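Local structure of delta-aminolevulinic acid dehydratase (Toxoplasma gondii ME49, 3OBK) at residues S211-Y214 and F218-P221; G269-D274 and S293-M298. The protein catalyses, as a porphobilinogen synthase, the condensation of two molecules of 5-aminolevulinic acid to porphobilinogen, an early step of tetrapyrrole biosynthesis. All blocks are in the same frame, centred on the assembly; numbering follows the deposited sequence.

How the contacts relate
From the N terminus, contact 1 comes first. Its segments are three residues apart, in the loop that leads from strand 206-213 to helix 220-226. The chain then runs through helix 247-258 and strand 263-267 to contact 2. That contact closes a longer loop, which holds most of helix 273-282 and strand 287-291 and ends at helix 293-305. The two loops follow in series; they neither nest nor cross. Their centres lie about 9 Å apart. The rings of Tyr214 and Tyr272 stack, and Phe218 packs on Met298. Both contacts sit at the C-terminal ends of barrel strands, and both touch the bound product and a second subunit.

Contact 1 of 2, residues S211-Y214 and F218-P221; sequences SCKY and FYGP. With PBG (3-[5-(aminomethyl)-4-(carboxymethyl)-1H-pyrrol-3-yl]propanoic acid), chain L.
In the product site of the TIM barrel, the side chains of Lys213 and Tyr219 cross obliquely. Lys213 ends strand 206-213, and Tyr219 sits at the N-cap position of helix 220-226. CG of Lys213 lies 3.5 Å from Tyr219 OH, and its CE comes within 3.7 Å of the same oxygen. With CG anti to the backbone N (chi1 171°) and the rest of the chain extended, the lysine reaches past the tyrosine hydroxyl to the ligand. Its NZ is 5.4 Å from the ring centroid, so any cation-pi attraction is weak at most. The stronger link is a hydrogen bond from Lys213 NZ to O1A of porphobilinogen, 2.8 Å long.

Lys213 at the C-terminal end of its strand, and Tyr219 in the loop beyond, lie where TIM-barrel enzymes carry their active sites. The ring of Tyr219 also touches the product. Its CD2 is 3.5 Å from O2A of the acetate arm, and CD1 is 3.7 Å from C7A of the propionate arm. The Tyr219 hydroxyl donates a hydrogen bond to Tyr214 O, 2.8 Å away. It meets a lone pair in the carbonyl plane, at a C=O...donor angle of 145°. The carbonyl oxygen lies at the ring edge, with Tyr219 CE2 at 3.3 Å. Ser183 O also accepts a bond from Lys213 NZ, and Lys267 NZ lies close by.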
loop_
_atom_site.group_PDB
_atom_site.type_symbol
_atom_site.label_atom_id
_atom_site.label_comp_id
_atom_site.label_asym_id
_atom_site.label_seq_id
_atom_site.Cartn_x
_atom_site.Cartn_y
_atom_site.Cartn_z
ATOM N N SER A 211 14.488 20.921 -3.678
ATOM C CA SER A 211 14.284 19.783 -4.596
ATOM C C SER A 211 13.269 20.072 -5.644
ATOM O O SER A 211 13.509 19.789 -6.804
ATOM C CB SER A 211 13.781 18.541 -3.877
ATOM O OG SER A 211 14.638 18.227 -2.841
ATOM N N CYS A 212 12.123 20.587 -5.216
ATOM C CA CYS A 212 11.003 20.831 -6.099
ATOM C C CYS A 212 10.743 22.336 -6.178
ATOM O O CYS A 212 9.908 22.876 -5.478
ATOM C CB CYS A 212 9.776 20.068 -5.588
ATOM S SG CYS A 212 10.175 18.371 -5.061
ATOM N N LYS A 213 11.533 23.005 -7.005
ATOM C CA LYS A 213 11.455 24.442 -7.202
ATOM C C LYS A 213 10.956 24.665 -8.616
ATOM O O LYS A 213 11.583 24.210 -9.565
ATOM C CB LYS A 213 12.813 25.094 -7.037
ATOM C CG LYS A 213 12.791 26.538 -7.438
ATOM C CD LYS A 213 14.068 27.232 -7.040
ATOM C CE LYS A 213 13.969 28.697 -7.307
ATOM N NZ LYS A 213 15.133 29.377 -6.799
ATOM N N TYR A 214 9.833 25.361 -8.748
ATOM C CA TYR A 214 9.155 25.444 -10.029
ATOM C C TYR A 214 9.514 26.710 -10.813
ATOM O O TYR A 214 9.871 27.722 -10.242
ATOM C CB TYR A 214 7.649 25.298 -9.813
ATOM C CG TYR A 214 7.265 23.870 -9.468
ATOM C CD1 TYR A 214 7.378 23.378 -8.179
ATOM C CD2 TYR A 214 6.839 22.996 -10.455
ATOM C CE1 TYR A 214 7.042 22.040 -7.875
ATOM C CE2 TYR A 214 6.496 21.688 -10.170
ATOM C CZ TYR A 214 6.607 21.214 -8.880
ATOM O OH TYR A 214 6.267 19.916 -8.634
ATOM N N PHE A 218 5.751 33.789 -9.698
ATOM C CA PHE A 218 5.591 34.464 -8.420
ATOM C C PHE A 218 6.890 34.956 -7.773
ATOM O O PHE A 218 6.851 35.381 -6.611
ATOM C CB PHE A 218 4.901 33.539 -7.408
ATOM C CG PHE A 218 3.468 33.301 -7.702
ATOM C CD1 PHE A 218 2.523 34.236 -7.345
ATOM C CD2 PHE A 218 3.062 32.138 -8.336
ATOM C CE1 PHE A 218 1.190 34.021 -7.615
ATOM C CE2 PHE A 218 1.764 31.924 -8.617
ATOM C CZ PHE A 218 0.809 32.862 -8.264
ATOM N N TYR A 219 8.017 34.878 -8.481
ATOM C CA TYR A 219 9.308 35.326 -7.955
ATOM C C TYR A 219 9.649 36.767 -8.303
ATOM O O TYR A 219 10.762 37.240 -8.040
ATOM C CB TYR A 219 10.455 34.475 -8.521
ATOM C CG TYR A 219 10.377 32.986 -8.314
ATOM C CD1 TYR A 219 10.044 32.454 -7.105
ATOM C CD2 TYR A 219 10.711 32.127 -9.333
ATOM C CE1 TYR A 219 9.998 31.103 -6.910
ATOM C CE2 TYR A 219 10.691 30.766 -9.159
ATOM C CZ TYR A 219 10.317 30.248 -7.951
ATOM O OH TYR A 219 10.283 28.896 -7.786
ATOM N N GLY A 220 8.719 37.477 -8.910
ATOM C CA GLY A 220 9.038 38.786 -9.470
ATOM C C GLY A 220 9.542 39.805 -8.462
ATOM O O GLY A 220 10.553 40.463 -8.707
ATOM N N PRO A 221 8.812 39.978 -7.349
ATOM C CA PRO A 221 9.239 40.974 -6.364
ATOM C C PRO A 221 10.586 40.650 -5.727
ATOM O O PRO A 221 11.357 41.562 -5.446
ATOM C CB PRO A 221 8.099 40.972 -5.334
ATOM C CG PRO A 221 6.907 40.501 -6.110
ATOM C CD PRO A 221 7.431 39.523 -7.115
HETATM C CHA PBG L . 17.577 32.501 -6.603
HETATM C C1A PBG L . 16.366 32.682 -5.748
HETATM C C2A PBG L . 15.114 33.121 -6.168
HETATM C C3A PBG L . 14.314 33.126 -5.040
HETATM C C4A PBG L . 15.067 32.612 -4.000
HETATM N NA PBG L . 16.310 32.378 -4.443
HETATM C C5A PBG L . 14.711 33.672 -7.515
HETATM C C6A PBG L . 14.674 32.726 -8.636
HETATM O O1A PBG L . 15.315 31.651 -8.493
HETATM O O2A PBG L . 14.101 33.040 -9.704
HETATM C C7A PBG L . 12.914 33.600 -4.986
HETATM C C8A PBG L . 12.327 33.806 -3.639
HETATM C C9A PBG L . 11.064 34.555 -3.543
HETATM O O3A PBG L . 10.800 35.080 -2.465
HETATM O O4A PBG L . 10.405 34.922 -4.528
HETATM N N1 PBG L . 18.082 31.180 -6.788
#

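Contact 2 of 2, residues G269-D274 and S293-M298; sequences GLPYLD and SGEYAM. With PBG (3-[5-(aminomethyl)-4-(carboxymethyl)-1H-pyrrol-3-yl]propanoic acid), chain L.
A two-pronged side-chain to backbone contact joins Glu295, in the first turn of helix 293-305, to the turn after strand 263-267. Glu295 OE2 accepts the N-H of Gly269 at 2.9 Å. Glu295 OE1 accepts the N-H of Leu270, also at 2.9 Å. Both oxygens are met on the syn side, with the donors 34° and 31° out of the carboxylate plane. With its chain extended beyond CG (chi2 179°), Glu295 carries the carboxylate from its helix to the two neighbouring amides. Val292 N is a further donor to OE2, which ties the carboxylate back to the start of the helix.

Segment 269-274 is part of the barrel's beta-alpha-beta crossover from strand 263-267 through helix 273-282 to strand 287-291, and segment 293-298 follows its second strand. Leu270 CB and Pro271 CD touch Glu295 OE1, the latter at 3.5 Å. Gly269 O accepts the N-H of Tyr272 and closes the turn.

The same helix start binds the product. Ser293 N donates to O3A of the porphobilinogen propionate at 2.9 Å and weakly to O4A. Ser293 OG gives O4A a hydrogen bond of 2.8 Å. Within the turn, Pro271 O accepts bonds from Arg323 and Ser320 of a second subunit.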
loop_
_atom_site.group_PDB
_atom_site.type_symbol
_atom_site.label_atom_id
_atom_site.label_comp_id
_atom_site.label_asym_id
_atom_site.label_seq_id
_atom_site.Cartn_x
_atom_site.Cartn_y
_atom_site.Cartn_z
ATOM N N GLY A 269 4.949 28.282 -2.648
ATOM C CA GLY A 269 4.299 27.801 -1.430
ATOM C C GLY A 269 2.879 27.312 -1.593
ATOM O O GLY A 269 2.656 26.166 -1.947
ATOM N N LEU A 270 1.920 28.192 -1.347
ATOM C CA LEU A 270 0.513 27.829 -1.383
ATOM C C LEU A 270 0.116 27.142 -2.685
ATOM O O LEU A 270 -0.580 26.135 -2.664
ATOM C CB LEU A 270 -0.382 29.055 -1.150
ATOM C CG LEU A 270 -0.437 29.558 0.278
ATOM C CD1 LEU A 270 -1.443 30.699 0.362
ATOM C CD2 LEU A 270 -0.788 28.434 1.247
ATOM N N PRO A 271 0.557 27.666 -3.825
ATOM C CA PRO A 271 0.175 26.937 -5.025
ATOM C C PRO A 271 0.868 25.599 -5.229
ATOM O O PRO A 271 0.676 25.014 -6.268
ATOM C CB PRO A 271 0.538 27.893 -6.172
ATOM C CG PRO A 271 0.882 29.191 -5.544
ATOM C CD PRO A 271 1.283 28.904 -4.132
ATOM N N TYR A 272 1.673 25.120 -4.290
ATOM C CA TYR A 272 2.346 23.816 -4.460
ATOM C C TYR A 272 2.140 22.866 -3.269
ATOM O O TYR A 272 2.903 21.914 -3.059
ATOM C CB TYR A 272 3.818 24.057 -4.815
ATOM C CG TYR A 272 3.930 24.730 -6.165
ATOM C CD1 TYR A 272 3.955 23.983 -7.334
ATOM C CD2 TYR A 272 3.918 26.127 -6.280
ATOM C CE1 TYR A 272 4.025 24.594 -8.591
ATOM C CE2 TYR A 272 3.969 26.760 -7.543
ATOM C CZ TYR A 272 4.009 25.980 -8.694
ATOM O OH TYR A 272 4.034 26.571 -9.937
ATOM N N LEU A 273 1.069 23.110 -2.502
ATOM C CA LEU A 273 0.808 22.333 -1.287
ATOM C C LEU A 273 0.606 20.874 -1.636
ATOM O O LEU A 273 0.938 20.009 -0.859
ATOM C CB LEU A 273 -0.369 22.893 -0.476
ATOM C CG LEU A 273 -0.285 24.330 0.145
ATOM C CD1 LEU A 273 -1.545 24.684 0.949
ATOM C CD2 LEU A 273 0.984 24.513 0.980
ATOM N N ASP A 274 0.112 20.592 -2.831
ATOM C CA ASP A 274 0.004 19.190 -3.288
ATOM C C ASP A 274 1.362 18.510 -3.410
ATOM O O ASP A 274 1.490 17.328 -3.085
ATOM C CB ASP A 274 -0.754 19.047 -4.623
ATOM C CG ASP A 274 -0.099 19.791 -5.733
ATOM O OD1 ASP A 274 0.194 20.985 -5.497
ATOM O OD2 ASP A 274 0.128 19.223 -6.831
ATOM N N SER A 293 7.980 35.793 -2.477
ATOM C CA SER A 293 7.761 37.220 -2.584
ATOM C C SER A 293 6.443 37.567 -3.257
ATOM O O SER A 293 5.727 38.448 -2.828
ATOM C CB SER A 293 8.902 37.827 -3.381
ATOM O OG SER A 293 8.939 37.324 -4.712
ATOM N N GLY A 294 6.121 36.868 -4.316
ATOM C CA GLY A 294 4.894 37.149 -5.050
ATOM C C GLY A 294 3.664 36.855 -4.226
ATOM O O GLY A 294 2.695 37.600 -4.262
ATOM N N GLU A 295 3.716 35.758 -3.488
ATOM C CA GLU A 295 2.646 35.400 -2.568
ATOM C C GLU A 295 2.485 36.470 -1.485
ATOM O O GLU A 295 1.373 36.823 -1.155
ATOM C CB GLU A 295 2.908 34.041 -1.931
ATOM C CG GLU A 295 2.990 32.867 -2.932
ATOM C CD GLU A 295 3.266 31.568 -2.235
ATOM O OE1 GLU A 295 2.326 31.064 -1.564
ATOM O OE2 GLU A 295 4.441 31.093 -2.329
ATOM N N TYR A 296 3.604 36.977 -0.977
ATOM C CA TYR A 296 3.644 38.063 0.004
ATOM C C TYR A 296 3.000 39.338 -0.523
ATOM O O TYR A 296 2.185 39.956 0.138
ATOM C CB TYR A 296 5.116 38.346 0.394
ATOM C CG TYR A 296 5.306 39.477 1.401
ATOM C CD1 TYR A 296 5.144 39.260 2.770
ATOM C CD2 TYR A 296 5.650 40.759 0.975
ATOM C CE1 TYR A 296 5.335 40.307 3.705
ATOM C CE2 TYR A 296 5.843 41.777 1.869
ATOM C CZ TYR A 296 5.669 41.562 3.237
ATOM O OH TYR A 296 5.851 42.612 4.112
ATOM N N ALA A 297 3.354 39.691 -1.749
ATOM C CA ALA A 297 2.813 40.881 -2.411
ATOM C C ALA A 297 1.299 40.793 -2.552
ATOM O O ALA A 297 0.587 41.769 -2.304
ATOM C CB ALA A 297 3.463 41.063 -3.768
ATOM N N MET A 298 0.797 39.621 -2.922
ATOM C CA MET A 298 -0.634 39.463 -3.084
ATOM C C MET A 298 -1.407 39.782 -1.789
ATOM O O MET A 298 -2.408 40.491 -1.797
ATOM C CB MET A 298 -0.949 38.056 -3.577
ATOM C CG MET A 298 -0.785 37.908 -5.082
ATOM S SD MET A 298 -0.877 36.177 -5.644
ATOM C CE MET A 298 -2.550 35.764 -5.149
HETATM C CHA PBG L . 17.577 32.501 -6.603
HETATM C C1A PBG L . 16.366 32.682 -5.748
HETATM C C2A PBG L . 15.114 33.121 -6.168
HETATM C C3A PBG L . 14.314 33.126 -5.040
HETATM C C4A PBG L . 15.067 32.612 -4.000
HETATM N NA PBG L . 16.310 32.378 -4.443
HETATM C C5A PBG L . 14.711 33.672 -7.515
HETATM C C6A PBG L . 14.674 32.726 -8.636
HETATM O O1A PBG L . 15.315 31.651 -8.493
HETATM O O2A PBG L . 14.101 33.040 -9.704
HETATM C C7A PBG L . 12.914 33.600 -4.986
HETATM C C8A PBG L . 12.327 33.806 -3.639
HETATM C C9A PBG L . 11.064 34.555 -3.543
HETATM O O3A PBG L . 10.800 35.080 -2.465
HETATM O O4A PBG L . 10.405 34.922 -4.528
HETATM N N1 PBG L . 18.082 31.180 -6.788
#